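Local atomic coordinates of multidrug resistance protein (Vibrio cholerae, PDB entry 1YC9), a protein that is an outer membrane channel of the OMF family, probably the exit duct of a multidrug efflux system that expels toxic compounds from the cell. Residues S127-A138 / A260-A271. The protein carries 1 engineered substitution. Numbering follows the deposited sequence.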
ATOM      1  N   SER A 127     -24.272  -4.371  -9.220  1.00 20.21           N
ATOM      2  CA  SER A 127     -23.944  -3.737  -7.970  1.00 19.22           C
ATOM      3  C   SER A 127     -22.487  -3.350  -7.979  1.00 19.54           C
ATOM      4  O   SER A 127     -22.144  -2.283  -7.487  1.00 18.20           O
ATOM      5  CB  SER A 127     -24.270  -4.662  -6.785  1.00 19.37           C
ATOM      6  OG  SER A 127     -25.642  -4.906  -6.749  1.00 18.83           O
ATOM      7  N   GLU A 128     -21.625  -4.198  -8.536  1.00 19.15           N
ATOM      8  CA  GLU A 128     -20.225  -3.842  -8.707  1.00 18.93           C
ATOM      9  C   GLU A 128     -20.055  -2.679  -9.636  1.00 18.43           C
ATOM     10  O   GLU A 128     -19.213  -1.803  -9.439  1.00 16.59           O
ATOM     11  CB  GLU A 128     -19.367  -5.014  -9.233  1.00 20.28           C
ATOM     12  CG  GLU A 128     -19.234  -6.081  -8.148  1.00 25.17           C
ATOM     13  CD  GLU A 128     -18.298  -5.718  -6.986  1.00 30.15           C
ATOM     14  OE1 GLU A 128     -17.654  -4.602  -6.999  1.00 26.06           O
ATOM     15  OE2 GLU A 128     -18.216  -6.585  -6.040  1.00 30.45           O
ATOM     16  N   LEU A 129     -20.878  -2.653 -10.655  1.00 16.86           N
ATOM     17  CA  LEU A 129     -20.802  -1.502 -11.560  1.00 17.30           C
ATOM     18  C   LEU A 129     -21.215  -0.221 -10.834  1.00 16.07           C
ATOM     19  O   LEU A 129     -20.616   0.828 -11.005  1.00 16.96           O
ATOM     20  CB  LEU A 129     -21.658  -1.754 -12.794  1.00 16.47           C
ATOM     21  CG  LEU A 129     -21.780  -0.566 -13.763  1.00 18.02           C
ATOM     22  CD1 LEU A 129     -20.401  -0.131 -14.232  1.00 19.20           C
ATOM     23  CD2 LEU A 129     -22.666  -0.931 -14.948  1.00 21.80           C
ATOM     24  N   ALA A 130     -22.265  -0.285 -10.043  1.00 16.77           N
ATOM     25  CA  ALA A 130     -22.674   0.889  -9.274  1.00 17.17           C
ATOM     26  C   ALA A 130     -21.588   1.334  -8.319  1.00 16.81           C
ATOM     27  O   ALA A 130     -21.368   2.528  -8.105  1.00 16.55           O
ATOM     28  CB  ALA A 130     -24.022   0.652  -8.505  1.00 17.64           C
ATOM     29  N   ALA A 131     -20.871   0.372  -7.752  1.00 16.82           N
ATOM     30  CA  ALA A 131     -19.748   0.708  -6.914  1.00 17.33           C
ATOM     31  C   ALA A 131     -18.639   1.357  -7.742  1.00 17.43           C
ATOM     32  O   ALA A 131     -18.032   2.349  -7.290  1.00 16.62           O
ATOM     33  CB  ALA A 131     -19.242  -0.524  -6.159  1.00 17.80           C
ATOM     34  N   ALA A 132     -18.401   0.820  -8.934  1.00 17.57           N
ATOM     35  CA  ALA A 132     -17.412   1.409  -9.842  1.00 18.10           C
ATOM     36  C   ALA A 132     -17.759   2.846 -10.285  1.00 18.99           C
ATOM     37  O   ALA A 132     -16.878   3.734 -10.444  1.00 18.21           O
ATOM     38  CB  ALA A 132     -17.194   0.540 -10.999  1.00 18.69           C
ATOM     39  N   GLU A 133     -19.046   3.077 -10.455  1.00 18.77           N
ATOM     40  CA  GLU A 133     -19.525   4.425 -10.799  1.00 20.57           C
ATOM     41  C   GLU A 133     -19.209   5.401  -9.659  1.00 19.65           C
ATOM     42  O   GLU A 133     -18.681   6.489  -9.881  1.00 20.17           O
ATOM     43  CB  GLU A 133     -21.005   4.385 -11.135  1.00 19.41           C
ATOM     44  CG  GLU A 133     -21.300   3.736 -12.456  1.00 25.05           C
ATOM     45  CD  GLU A 133     -22.782   3.522 -12.737  1.00 29.63           C
ATOM     46  OE1 GLU A 133     -23.585   3.756 -11.821  1.00 34.37           O
ATOM     47  OE2 GLU A 133     -23.112   3.101 -13.872  1.00 28.18           O
ATOM     48  N   ALA A 134     -19.487   4.977  -8.423  1.00 19.92           N
ATOM     49  CA  ALA A 134     -19.184   5.756  -7.236  1.00 20.54           C
ATOM     50  C   ALA A 134     -17.685   5.965  -7.109  1.00 21.29           C
ATOM     51  O   ALA A 134     -17.233   7.057  -6.752  1.00 20.68           O
ATOM     52  CB  ALA A 134     -19.735   5.064  -5.987  1.00 19.76           C
ATOM     53  N   GLU A 135     -16.893   4.943  -7.413  1.00 21.77           N
ATOM     54  CA  GLU A 135     -15.460   5.097  -7.304  1.00 22.88           C
ATOM     55  C   GLU A 135     -14.913   6.079  -8.347  1.00 23.38           C
ATOM     56  O   GLU A 135     -13.951   6.775  -8.063  1.00 22.89           O
ATOM     57  CB  GLU A 135     -14.758   3.755  -7.375  1.00 23.19           C
ATOM     58  CG  GLU A 135     -15.027   2.963  -6.107  1.00 27.34           C
ATOM     59  CD  GLU A 135     -14.339   1.626  -6.084  1.00 33.88           C
ATOM     60  OE1 GLU A 135     -14.038   1.091  -7.160  1.00 37.57           O
ATOM     61  OE2 GLU A 135     -14.100   1.098  -4.962  1.00 40.99           O
ATOM     62  N   SER A 136     -15.545   6.181  -9.504  1.00 23.76           N
ATOM     63  CA  SER A 136     -15.135   7.173 -10.500  1.00 25.18           C
ATOM     64  C   SER A 136     -15.354   8.605  -9.978  1.00 25.67           C
ATOM     65  O   SER A 136     -14.544   9.489 -10.237  1.00 24.47           O
ATOM     66  CB  SER A 136     -15.816   6.979 -11.863  1.00 25.07           C
ATOM     67  OG  SER A 136     -17.177   7.259 -11.791  1.00 26.50           O
ATOM     68  N   VAL A 137     -16.441   8.814  -9.236  1.00 25.01           N
ATOM     69  CA  VAL A 137     -16.656  10.100  -8.558  1.00 25.06           C
ATOM     70  C   VAL A 137     -15.577  10.330  -7.488  1.00 24.50           C
ATOM     71  O   VAL A 137     -15.011  11.437  -7.383  1.00 25.10           O
ATOM     72  CB  VAL A 137     -18.082  10.168  -7.940  1.00 25.63           C
ATOM     73  CG1 VAL A 137     -18.316  11.464  -7.135  1.00 25.73           C
ATOM     74  CG2 VAL A 137     -19.104  10.009  -9.061  1.00 26.52           C
ATOM     75  N   ALA A 138     -15.324   9.319  -6.657  1.00 24.00           N
ATOM     76  CA  ALA A 138     -14.241   9.394  -5.668  1.00 24.22           C
ATOM     77  C   ALA A 138     -12.900   9.731  -6.335  1.00 24.24           C
ATOM     78  O   ALA A 138     -12.115  10.512  -5.764  1.00 22.95           O
ATOM     79  CB  ALA A 138     -14.131   8.102  -4.826  1.00 24.07           C
ATOM     80  N   ALA A 260     -18.910   9.021  -1.847  1.00 23.73           N
ATOM     81  CA  ALA A 260     -18.864   7.961  -2.847  1.00 24.24           C
ATOM     82  C   ALA A 260     -18.223   6.677  -2.282  1.00 24.00           C
ATOM     83  O   ALA A 260     -18.600   5.591  -2.676  1.00 23.57           O
ATOM     84  CB  ALA A 260     -18.115   8.434  -4.096  1.00 26.35           C
ATOM     85  N   ASP A 261     -17.284   6.781  -1.353  1.00 23.10           N
ATOM     86  CA  ASP A 261     -16.678   5.576  -0.720  1.00 23.32           C
ATOM     87  C   ASP A 261     -17.692   4.757   0.074  1.00 22.69           C
ATOM     88  O   ASP A 261     -17.701   3.517   0.027  1.00 21.61           O
ATOM     89  CB  ASP A 261     -15.438   5.908   0.121  1.00 22.94           C
ATOM     90  CG  ASP A 261     -15.711   6.891   1.290  1.00 26.86           C
ATOM     91  OD1 ASP A 261     -14.913   6.937   2.261  1.00 26.38           O
ATOM     92  OD2 ASP A 261     -16.702   7.669   1.364  1.00 28.39           O
ATOM     93  N   ILE A 262     -18.580   5.438   0.807  1.00 21.67           N
ATOM     94  CA  ILE A 262     -19.650   4.758   1.520  1.00 21.15           C
ATOM     95  C   ILE A 262     -20.612   4.127   0.511  1.00 20.41           C
ATOM     96  O   ILE A 262     -21.032   2.984   0.681  1.00 19.71           O
ATOM     97  CB  ILE A 262     -20.423   5.724   2.458  1.00 21.81           C
ATOM     98  CG1 ILE A 262     -19.500   6.186   3.577  1.00 22.45           C
ATOM     99  CG2 ILE A 262     -21.670   5.082   3.008  1.00 21.34           C
ATOM    100  CD1 ILE A 262     -20.060   7.292   4.451  1.00 25.24           C
ATOM    101  N   THR A 263     -20.989   4.860  -0.535  1.00 19.95           N
ATOM    102  CA  THR A 263     -21.873   4.310  -1.536  1.00 19.40           C
ATOM    103  C   THR A 263     -21.265   3.051  -2.164  1.00 18.94           C
ATOM    104  O   THR A 263     -21.935   2.054  -2.324  1.00 19.53           O
ATOM    105  CB  THR A 263     -22.116   5.349  -2.580  1.00 20.50           C
ATOM    106  OG1 THR A 263     -22.783   6.443  -1.938  1.00 20.25           O
ATOM    107  CG2 THR A 263     -23.035   4.827  -3.661  1.00 20.35           C
ATOM    108  N   ALA A 264     -19.995   3.131  -2.533  1.00 18.05           N
ATOM    109  CA  ALA A 264     -19.328   2.002  -3.187  1.00 18.52           C
ATOM    110  C   ALA A 264     -19.321   0.805  -2.269  1.00 18.79           C
ATOM    111  O   ALA A 264     -19.649  -0.293  -2.695  1.00 18.58           O
ATOM    112  CB  ALA A 264     -17.961   2.383  -3.601  1.00 18.69           C
ATOM    113  N   ALA A 265     -18.994   1.025  -1.001  1.00 19.37           N
ATOM    114  CA  ALA A 265     -18.958  -0.089  -0.055  1.00 19.80           C
ATOM    115  C   ALA A 265     -20.334  -0.659   0.189  1.00 19.77           C
ATOM    116  O   ALA A 265     -20.472  -1.876   0.354  1.00 19.63           O
ATOM    117  CB  ALA A 265     -18.301   0.328   1.268  1.00 19.60           C
ATOM    118  N   ARG A 266     -21.350   0.197   0.206  1.00 18.62           N
ATOM    119  CA  ARG A 266     -22.734  -0.265   0.245  1.00 19.58           C
ATOM    120  C   ARG A 266     -23.018  -1.273  -0.866  1.00 18.58           C
ATOM    121  O   ARG A 266     -23.470  -2.388  -0.607  1.00 18.90           O
ATOM    122  CB  ARG A 266     -23.697   0.919   0.140  1.00 20.07           C
ATOM    123  CG  ARG A 266     -25.165   0.527   0.151  1.00 25.57           C
ATOM    124  CD  ARG A 266     -26.039   1.416   1.022  1.00 30.40           C
ATOM    125  N   TRP A 267     -22.749  -0.869  -2.103  1.00 18.35           N
ATOM    126  CA  TRP A 267     -23.059  -1.669  -3.256  1.00 18.92           C
ATOM    127  C   TRP A 267     -22.225  -2.981  -3.248  1.00 18.38           C
ATOM    128  O   TRP A 267     -22.686  -3.997  -3.731  1.00 18.76           O
ATOM    129  CB  TRP A 267     -22.767  -0.890  -4.548  1.00 18.40           C
ATOM    130  CG  TRP A 267     -23.831   0.028  -4.895  1.00 21.43           C
ATOM    131  CD1 TRP A 267     -23.768   1.390  -4.925  1.00 23.32           C
ATOM    132  CD2 TRP A 267     -25.171  -0.325  -5.246  1.00 24.11           C
ATOM    133  NE1 TRP A 267     -24.992   1.912  -5.284  1.00 25.65           N
ATOM    134  CE2 TRP A 267     -25.874   0.883  -5.491  1.00 27.36           C
ATOM    135  CE3 TRP A 267     -25.841  -1.536  -5.410  1.00 25.40           C
ATOM    136  CZ2 TRP A 267     -27.208   0.901  -5.921  1.00 27.82           C
ATOM    137  CZ3 TRP A 267     -27.185  -1.521  -5.841  1.00 29.99           C
ATOM    138  CH2 TRP A 267     -27.849  -0.303  -6.063  1.00 29.97           C
ATOM    139  N   ARG A 268     -21.019  -2.935  -2.721  1.00 20.46           N
ATOM    140  CA  ARG A 268     -20.167  -4.116  -2.719  1.00 20.64           C
ATOM    141  C   ARG A 268     -20.677  -5.115  -1.708  1.00 20.49           C
ATOM    142  O   ARG A 268     -20.632  -6.348  -1.969  1.00 19.94           O
ATOM    143  CB  ARG A 268     -18.732  -3.766  -2.475  1.00 21.72           C
ATOM    144  CG  ARG A 268     -18.089  -3.151  -3.682  1.00 24.00           C
ATOM    145  CD  ARG A 268     -16.660  -3.426  -3.810  1.00 27.20           C
ATOM    146  NE  ARG A 268     -16.301  -2.985  -5.149  1.00 31.92           N
ATOM    147  CZ  ARG A 268     -15.744  -1.834  -5.425  1.00 32.79           C
ATOM    148  NH1 ARG A 268     -15.479  -1.531  -6.707  1.00 31.92           N
ATOM    149  NH2 ARG A 268     -15.454  -0.971  -4.438  1.00 34.42           N
ATOM    150  N   ALA A 269     -21.231  -4.611  -0.620  1.00 20.25           N
ATOM    151  CA  ALA A 269     -21.911  -5.473   0.358  1.00 20.04           C
ATOM    152  C   ALA A 269     -23.194  -6.118  -0.235  1.00 21.43           C
ATOM    153  O   ALA A 269     -23.447  -7.305  -0.088  1.00 18.02           O
ATOM    154  CB  ALA A 269     -22.186  -4.741   1.643  1.00 21.43           C
ATOM    155  N   GLU A 270     -23.967  -5.342  -1.021  1.00 20.64           N
ATOM    156  CA  GLU A 270     -25.038  -5.929  -1.822  1.00 20.92           C
ATOM    157  C   GLU A 270     -24.596  -7.042  -2.788  1.00 18.44           C
ATOM    158  O   GLU A 270     -25.242  -8.067  -2.861  1.00 19.28           O
ATOM    159  CB  GLU A 270     -25.791  -4.843  -2.614  1.00 21.85           C
ATOM    160  CG  GLU A 270     -27.056  -5.398  -3.274  1.00 29.12           C
ATOM    161  CD  GLU A 270     -27.945  -6.131  -2.292  1.00 36.04           C
ATOM    162  OE1 GLU A 270     -28.298  -5.470  -1.297  1.00 37.68           O
ATOM    163  OE2 GLU A 270     -28.244  -7.356  -2.492  1.00 39.06           O
ATOM    164  N   ALA A 271     -23.503  -6.814  -3.513  1.00 18.54           N
ATOM    165  CA  ALA A 271     -22.957  -7.768  -4.454  1.00 19.40           C
ATOM    166  C   ALA A 271     -22.577  -9.059  -3.725  1.00 19.83           C
ATOM    167  O   ALA A 271     -22.982 -10.157  -4.139  1.00 18.06           O
ATOM    168  CB  ALA A 271     -21.747  -7.176  -5.126  1.00 18.67           C
TER
HETATM  169  O   HOH W   1     -18.487  -7.257  -3.366  1.00 20.72           O
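Helices 117-183 and 260-281 run antiparallel where A131 meets A264, their local axes 169° apart in direction and only 7.9 Å apart at closest approach. The pair belongs to the long alpha-helical barrel of the outer membrane factors, and it illustrates how alanine seams let helices approach closely while longer side chains flank the seam. A131, A134 and A138 mesh with A260 and A264; the methyl carbons CB of A134 and A264 lie 4.0 Å apart. On one flank, the five-membered ring of W267 receives a CH-pi contact from A130, whose CB stands 3.4 Å from the ring centroid, almost on the normal. On the other, R268 fits as a knob into the hole formed by E128, A131, A132 and E135, with A131 CB over the centre of one guanidinium face. Bent at chi2 (-74°), the E128 chain turns its carboxylate toward R268, and OE1 takes the NE hydrogen through its syn lone pair at 2.8 Å. R268 also grips E135 end-on, NH1 to OE1 and NH2 to OE2, though both oxygens are met from above the carboxylate plane. A water donates to E128 OE2 and, at 2.7 Å, to the backbone O of R268.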